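Local coordinates for alpha-1,3-glucanase (Bacillus circulans, PDB 5ZRU), which probably hydrolyses alpha-1,3-glucan, this chain being the catalytic unit of a longer GH87-family enzyme, at residues P332-A336 and Q358-N362; G415-T421 and N448-S454. All coordinates share one frame; numbering follows the deposited sequence.

Both contacts join successive turns of the parallel beta-helix that makes up catalytic domain D2, and they show two ways to tie neighbouring turns together. In interaction 1 two loops meet through a single direct backbone bond and two waters; in interaction 2 two strands pair in parallel, and the loops leading into them are joined by side-chain to backbone bonds. Their centres lie 18 Å apart and their nearest atoms about 6 Å. Residues Val392 to Asn394 link them: they bond to Thr360, Ser361 and Asn362 on one side and to Ser416, His418 and Lys419 on the other. Neither contact supplies a metal ligand; the Gln358 side chain is about 13 Å from a bound calcium ion.

Interaction 1 (P332-A336 and Q358-N362); sequences PAIIA and QGTSN
Ile335 meets the turn at Gln358 and Gly359 turned by a chi1 of 72° so that CG1 lies between the backbone N and the carbonyl carbon and CG2 beside the N. CG2 thus lies 3.5 Å from Gln358 O, while the chain beyond CG1 runs on extended and brings CD1 to 3.4 Å from Gly359 O. Gly359, without a side chain, lets the isoleucine settle directly on the backbone. The hydrogen-bond partner of the Gly359 carbonyl comes from a different direction: Ser361 OG donates to Gly359 O over 2.8 Å, from above the carbonyl plane by 43°, and the same hydroxyl oxygen is also bonded to the amide of Val392.

One direct bond crosses between the backbones, from Ser361 N to Ala336 O at 3.1 Å and nearly straight (162° at the hydrogen). Thr360 CA adds a weaker C-H contact to Ala336 O. Two waters make the other polar links. One donates to both Ile334 O and Gln358 O, two acceptors that could not bond to each other. The second water spans the gap between Ala336 and Thr360, accepting from Ala336 N at 2.8 Å and donating to Thr360 OG1 at 2.6 Å; that hydroxyl is bonded to Ala357 O too. The Gln358 chain is bent: OE1 of the side chain is bonded to Ser383 OG, and NE2 to the carbonyls of Asp327 and Val385; NE2 also passes 4.1 Å from Ala333 CB. Loops that follow strands 323-325 and 354-357 are stitched here, partly through ordered water, in the manner of adjacent turns of a parallel beta-helix, the fold of the pectate-lyase-like clan.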
loop_
_atom_site.group_PDB
_atom_site.type_symbol
_atom_site.label_atom_id
_atom_site.label_comp_id
_atom_site.label_asym_id
_atom_site.label_seq_id
_atom_site.Cartn_x
_atom_site.Cartn_y
_atom_site.Cartn_z
ATOM N N PRO A 332 -15.277 -27.692 -1.404
ATOM C CA PRO A 332 -15.304 -26.370 -0.762
ATOM C C PRO A 332 -13.925 -25.712 -0.773
ATOM O O PRO A 332 -12.928 -26.412 -0.948
ATOM C CB PRO A 332 -15.759 -26.676 0.664
ATOM C CG PRO A 332 -15.310 -28.078 0.898
ATOM C CD PRO A 332 -15.426 -28.785 -0.428
ATOM N N ALA A 333 -13.882 -24.391 -0.616
ATOM C CA ALA A 333 -12.630 -23.660 -0.753
ATOM C C ALA A 333 -11.644 -24.056 0.337
ATOM O O ALA A 333 -12.026 -24.321 1.480
ATOM C CB ALA A 333 -12.891 -22.153 -0.702
ATOM N N ILE A 334 -10.363 -24.118 -0.027
ATOM C CA ILE A 334 -9.318 -24.297 0.976
ATOM C C ILE A 334 -8.859 -22.910 1.395
ATOM O O ILE A 334 -9.210 -21.918 0.745
ATOM C CB ILE A 334 -8.154 -25.160 0.454
ATOM C CG1 ILE A 334 -7.549 -24.566 -0.815
ATOM C CG2 ILE A 334 -8.625 -26.599 0.217
ATOM C CD1 ILE A 334 -6.299 -25.304 -1.278
ATOM N N ILE A 335 -8.109 -22.814 2.494
ATOM C CA ILE A 335 -7.707 -21.512 3.015
ATOM C C ILE A 335 -6.228 -21.515 3.350
ATOM O O ILE A 335 -5.635 -22.554 3.667
ATOM C CB ILE A 335 -8.506 -21.085 4.268
ATOM C CG1 ILE A 335 -8.093 -21.909 5.495
ATOM C CG2 ILE A 335 -10.016 -21.169 4.012
ATOM C CD1 ILE A 335 -8.610 -21.341 6.818
ATOM N N ALA A 336 -5.644 -20.323 3.294
ATOM C CA ALA A 336 -4.380 -20.061 3.956
ATOM C C ALA A 336 -4.627 -19.842 5.442
ATOM O O ALA A 336 -5.569 -19.145 5.836
ATOM C CB ALA A 336 -3.702 -18.831 3.355
ATOM N N GLN A 358 -11.515 -14.957 1.222
ATOM C CA GLN A 358 -11.883 -16.373 1.060
ATOM C C GLN A 358 -11.510 -17.215 2.278
ATOM O O GLN A 358 -11.013 -18.340 2.147
ATOM C CB GLN A 358 -11.235 -16.953 -0.202
ATOM C CG GLN A 358 -11.929 -16.538 -1.483
ATOM C CD GLN A 358 -13.323 -17.114 -1.549
ATOM O OE1 GLN A 358 -14.296 -16.465 -1.157
ATOM N NE2 GLN A 358 -13.428 -18.348 -2.030
ATOM N N GLY A 359 -11.733 -16.668 3.469
ATOM C CA GLY A 359 -11.512 -17.409 4.688
ATOM C C GLY A 359 -10.084 -17.470 5.176
ATOM O O GLY A 359 -9.807 -18.211 6.125
ATOM N N THR A 360 -9.165 -16.751 4.538
ATOM C CA THR A 360 -7.823 -16.584 5.082
ATOM C C THR A 360 -7.916 -16.230 6.559
ATOM O O THR A 360 -8.647 -15.309 6.939
ATOM C CB THR A 360 -7.091 -15.471 4.326
ATOM O OG1 THR A 360 -7.000 -15.804 2.933
ATOM C CG2 THR A 360 -5.701 -15.268 4.909
ATOM N N SER A 361 -7.176 -16.965 7.391
ATOM C CA SER A 361 -7.319 -16.880 8.840
ATOM C C SER A 361 -5.956 -16.909 9.519
ATOM O O SER A 361 -4.960 -17.378 8.958
ATOM C CB SER A 361 -8.183 -18.029 9.393
ATOM O OG SER A 361 -9.513 -17.937 8.911
ATOM N N ASN A 362 -5.933 -16.378 10.748
ATOM C CA ASN A 362 -4.759 -16.434 11.612
ATOM C C ASN A 362 -3.514 -15.920 10.908
ATOM O O ASN A 362 -2.404 -16.379 11.179
ATOM C CB ASN A 362 -4.535 -17.857 12.126
ATOM C CG ASN A 362 -5.673 -18.329 12.982
ATOM O OD1 ASN A 362 -5.985 -17.709 13.994
ATOM N ND2 ASN A 362 -6.321 -19.414 12.571
HETATM O O HOH W 1 -9.045 -19.285 0.677
HETATM O O HOH W 2 -6.786 -18.210 1.867
#

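Interaction 2 (G415-T421 and N448-S454); sequences GSGHKAT and NTGIVFS
Asn448 OD1 is gripped by two backbone amides that come from opposite faces of its carboxamide plane. Gly417 N reaches Asn448 OD1 across the contact at 3.2 Å, tilted only modestly from the plane, whereas Gly450 N, two residues on in the same segment, donates to Asn448 OD1 at 2.9 Å from high above it and closes an Asx turn. With CG anti to the backbone N (chi1 175°) the oxygen is carried over to Gly417, and ND2 is tied to Lys485 O. Immediately before Gly417, Ser416 returns a bond across the contact: its OG accepts from Thr449 N at 3.0 Å, almost straight at 169°.

Beyond this Asx turn and the Ser416 bond the segments become parallel strands, 419-421 beside 451-454, as expected of consecutive turns in a beta-helix. Val452 N donates to His418 O, Ala420 N to Val452 O at 2.9 Å, and Ser454 N to Ala420 O, so each strand both gives and takes. Lys419, Thr421, Val452 and Ser454 share one face, where Thr421 CG2 lies 3.2 Å from Ser454 OG. On the other face Ala420 CB packs obliquely against the Phe453 ring, 3.7 Å from its CD2. Phe453 also meets the ring of Phe489, nearly parallel, and touches Met436. Ile451 lies alongside His418, its CD1 4.0 Å from the ring's CD2, with Phe412 packed against both.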
loop_
_atom_site.group_PDB
_atom_site.type_symbol
_atom_site.label_atom_id
_atom_site.label_comp_id
_atom_site.label_asym_id
_atom_site.label_seq_id
_atom_site.Cartn_x
_atom_site.Cartn_y
_atom_site.Cartn_z
ATOM N N GLY A 415 -16.168 -11.318 9.480
ATOM C CA GLY A 415 -15.465 -12.315 10.264
ATOM C C GLY A 415 -15.332 -11.978 11.739
ATOM O O GLY A 415 -16.168 -11.260 12.302
ATOM N N SER A 416 -14.285 -12.495 12.382
ATOM C CA SER A 416 -14.156 -12.369 13.826
ATOM C C SER A 416 -12.688 -12.274 14.220
ATOM O O SER A 416 -11.817 -12.870 13.580
ATOM C CB SER A 416 -14.823 -13.566 14.523
ATOM O OG SER A 416 -14.638 -13.530 15.922
ATOM N N GLY A 417 -12.426 -11.523 15.287
ATOM C CA GLY A 417 -11.155 -11.600 16.001
ATOM C C GLY A 417 -9.970 -10.897 15.369
ATOM O O GLY A 417 -8.839 -11.107 15.821
ATOM N N HIS A 418 -10.186 -10.081 14.341
ATOM C CA HIS A 418 -9.087 -9.387 13.681
ATOM C C HIS A 418 -8.553 -8.276 14.570
ATOM O O HIS A 418 -9.275 -7.718 15.397
ATOM C CB HIS A 418 -9.552 -8.788 12.355
ATOM C CG HIS A 418 -10.340 -9.734 11.511
ATOM N ND1 HIS A 418 -9.863 -10.973 11.146
ATOM C CD2 HIS A 418 -11.567 -9.620 10.945
ATOM C CE1 HIS A 418 -10.763 -11.585 10.395
ATOM N NE2 HIS A 418 -11.810 -10.789 10.267
ATOM N N LYS A 419 -7.279 -7.937 14.391
ATOM C CA LYS A 419 -6.753 -6.777 15.089
ATOM C C LYS A 419 -5.777 -6.029 14.200
ATOM O O LYS A 419 -5.155 -6.602 13.309
ATOM C CB LYS A 419 -6.067 -7.141 16.402
ATOM C CG LYS A 419 -4.750 -7.850 16.241
ATOM C CD LYS A 419 -4.212 -8.224 17.632
ATOM C CE LYS A 419 -3.086 -9.236 17.551
ATOM N NZ LYS A 419 -2.436 -9.434 18.879
ATOM N N ALA A 420 -5.654 -4.736 14.463
ATOM C CA ALA A 420 -4.709 -3.880 13.755
ATOM C C ALA A 420 -4.096 -2.976 14.809
ATOM O O ALA A 420 -4.794 -2.127 15.373
ATOM C CB ALA A 420 -5.397 -3.076 12.647
ATOM N N THR A 421 -2.808 -3.162 15.096
ATOM C CA THR A 421 -2.185 -2.435 16.198
ATOM C C THR A 421 -0.824 -1.891 15.783
ATOM O O THR A 421 -0.156 -2.440 14.910
ATOM C CB THR A 421 -2.001 -3.314 17.451
ATOM O OG1 THR A 421 -0.940 -4.247 17.217
ATOM C CG2 THR A 421 -3.277 -4.081 17.801
ATOM N N ASN A 448 -18.807 -12.039 15.299
ATOM C CA ASN A 448 -17.550 -11.413 15.692
ATOM C C ASN A 448 -17.466 -11.369 17.214
ATOM O O ASN A 448 -18.258 -10.682 17.867
ATOM C CB ASN A 448 -17.448 -10.007 15.113
ATOM C CG ASN A 448 -16.223 -9.279 15.601
ATOM O OD1 ASN A 448 -15.183 -9.898 15.852
ATOM N ND2 ASN A 448 -16.333 -7.958 15.749
ATOM N N THR A 449 -16.503 -12.096 17.777
ATOM C CA THR A 449 -16.260 -12.063 19.216
ATOM C C THR A 449 -15.532 -10.803 19.651
ATOM O O THR A 449 -15.502 -10.496 20.850
ATOM C CB THR A 449 -15.448 -13.292 19.645
ATOM O OG1 THR A 449 -14.167 -13.272 19.000
ATOM C CG2 THR A 449 -16.189 -14.568 19.261
ATOM N N GLY A 450 -14.929 -10.081 18.712
ATOM C CA GLY A 450 -14.313 -8.812 19.020
ATOM C C GLY A 450 -13.181 -8.492 18.067
ATOM O O GLY A 450 -12.337 -9.349 17.788
ATOM N N ILE A 451 -13.160 -7.261 17.571
ATOM C CA ILE A 451 -12.107 -6.737 16.713
ATOM C C ILE A 451 -11.464 -5.561 17.434
ATOM O O ILE A 451 -12.156 -4.793 18.111
ATOM C CB ILE A 451 -12.693 -6.321 15.341
ATOM C CG1 ILE A 451 -12.972 -7.559 14.484
ATOM C CG2 ILE A 451 -11.805 -5.287 14.620
ATOM C CD1 ILE A 451 -13.817 -7.267 13.236
ATOM N N VAL A 452 -10.140 -5.432 17.321
ATOM C CA VAL A 452 -9.392 -4.436 18.081
ATOM C C VAL A 452 -8.532 -3.607 17.137
ATOM O O VAL A 452 -7.814 -4.162 16.298
ATOM C CB VAL A 452 -8.504 -5.093 19.157
ATOM C CG1 VAL A 452 -7.567 -4.060 19.771
ATOM C CG2 VAL A 452 -9.364 -5.741 20.227
ATOM N N PHE A 453 -8.585 -2.282 17.299
ATOM C CA PHE A 453 -7.604 -1.355 16.743
ATOM C C PHE A 453 -6.901 -0.680 17.909
ATOM O O PHE A 453 -7.565 -0.194 18.830
ATOM C CB PHE A 453 -8.257 -0.280 15.865
ATOM C CG PHE A 453 -8.960 -0.821 14.647
ATOM C CD1 PHE A 453 -10.283 -1.234 14.711
ATOM C CD2 PHE A 453 -8.293 -0.897 13.433
ATOM C CE1 PHE A 453 -10.931 -1.717 13.589
ATOM C CE2 PHE A 453 -8.934 -1.386 12.303
ATOM C CZ PHE A 453 -10.258 -1.794 12.380
ATOM N N SER A 454 -5.571 -0.637 17.887
ATOM C CA SER A 454 -4.912 -0.002 19.019
ATOM C C SER A 454 -3.574 0.583 18.613
ATOM O O SER A 454 -2.990 0.217 17.587
ATOM C CB SER A 454 -4.695 -0.977 20.182
ATOM O OG SER A 454 -3.544 -1.773 19.943
#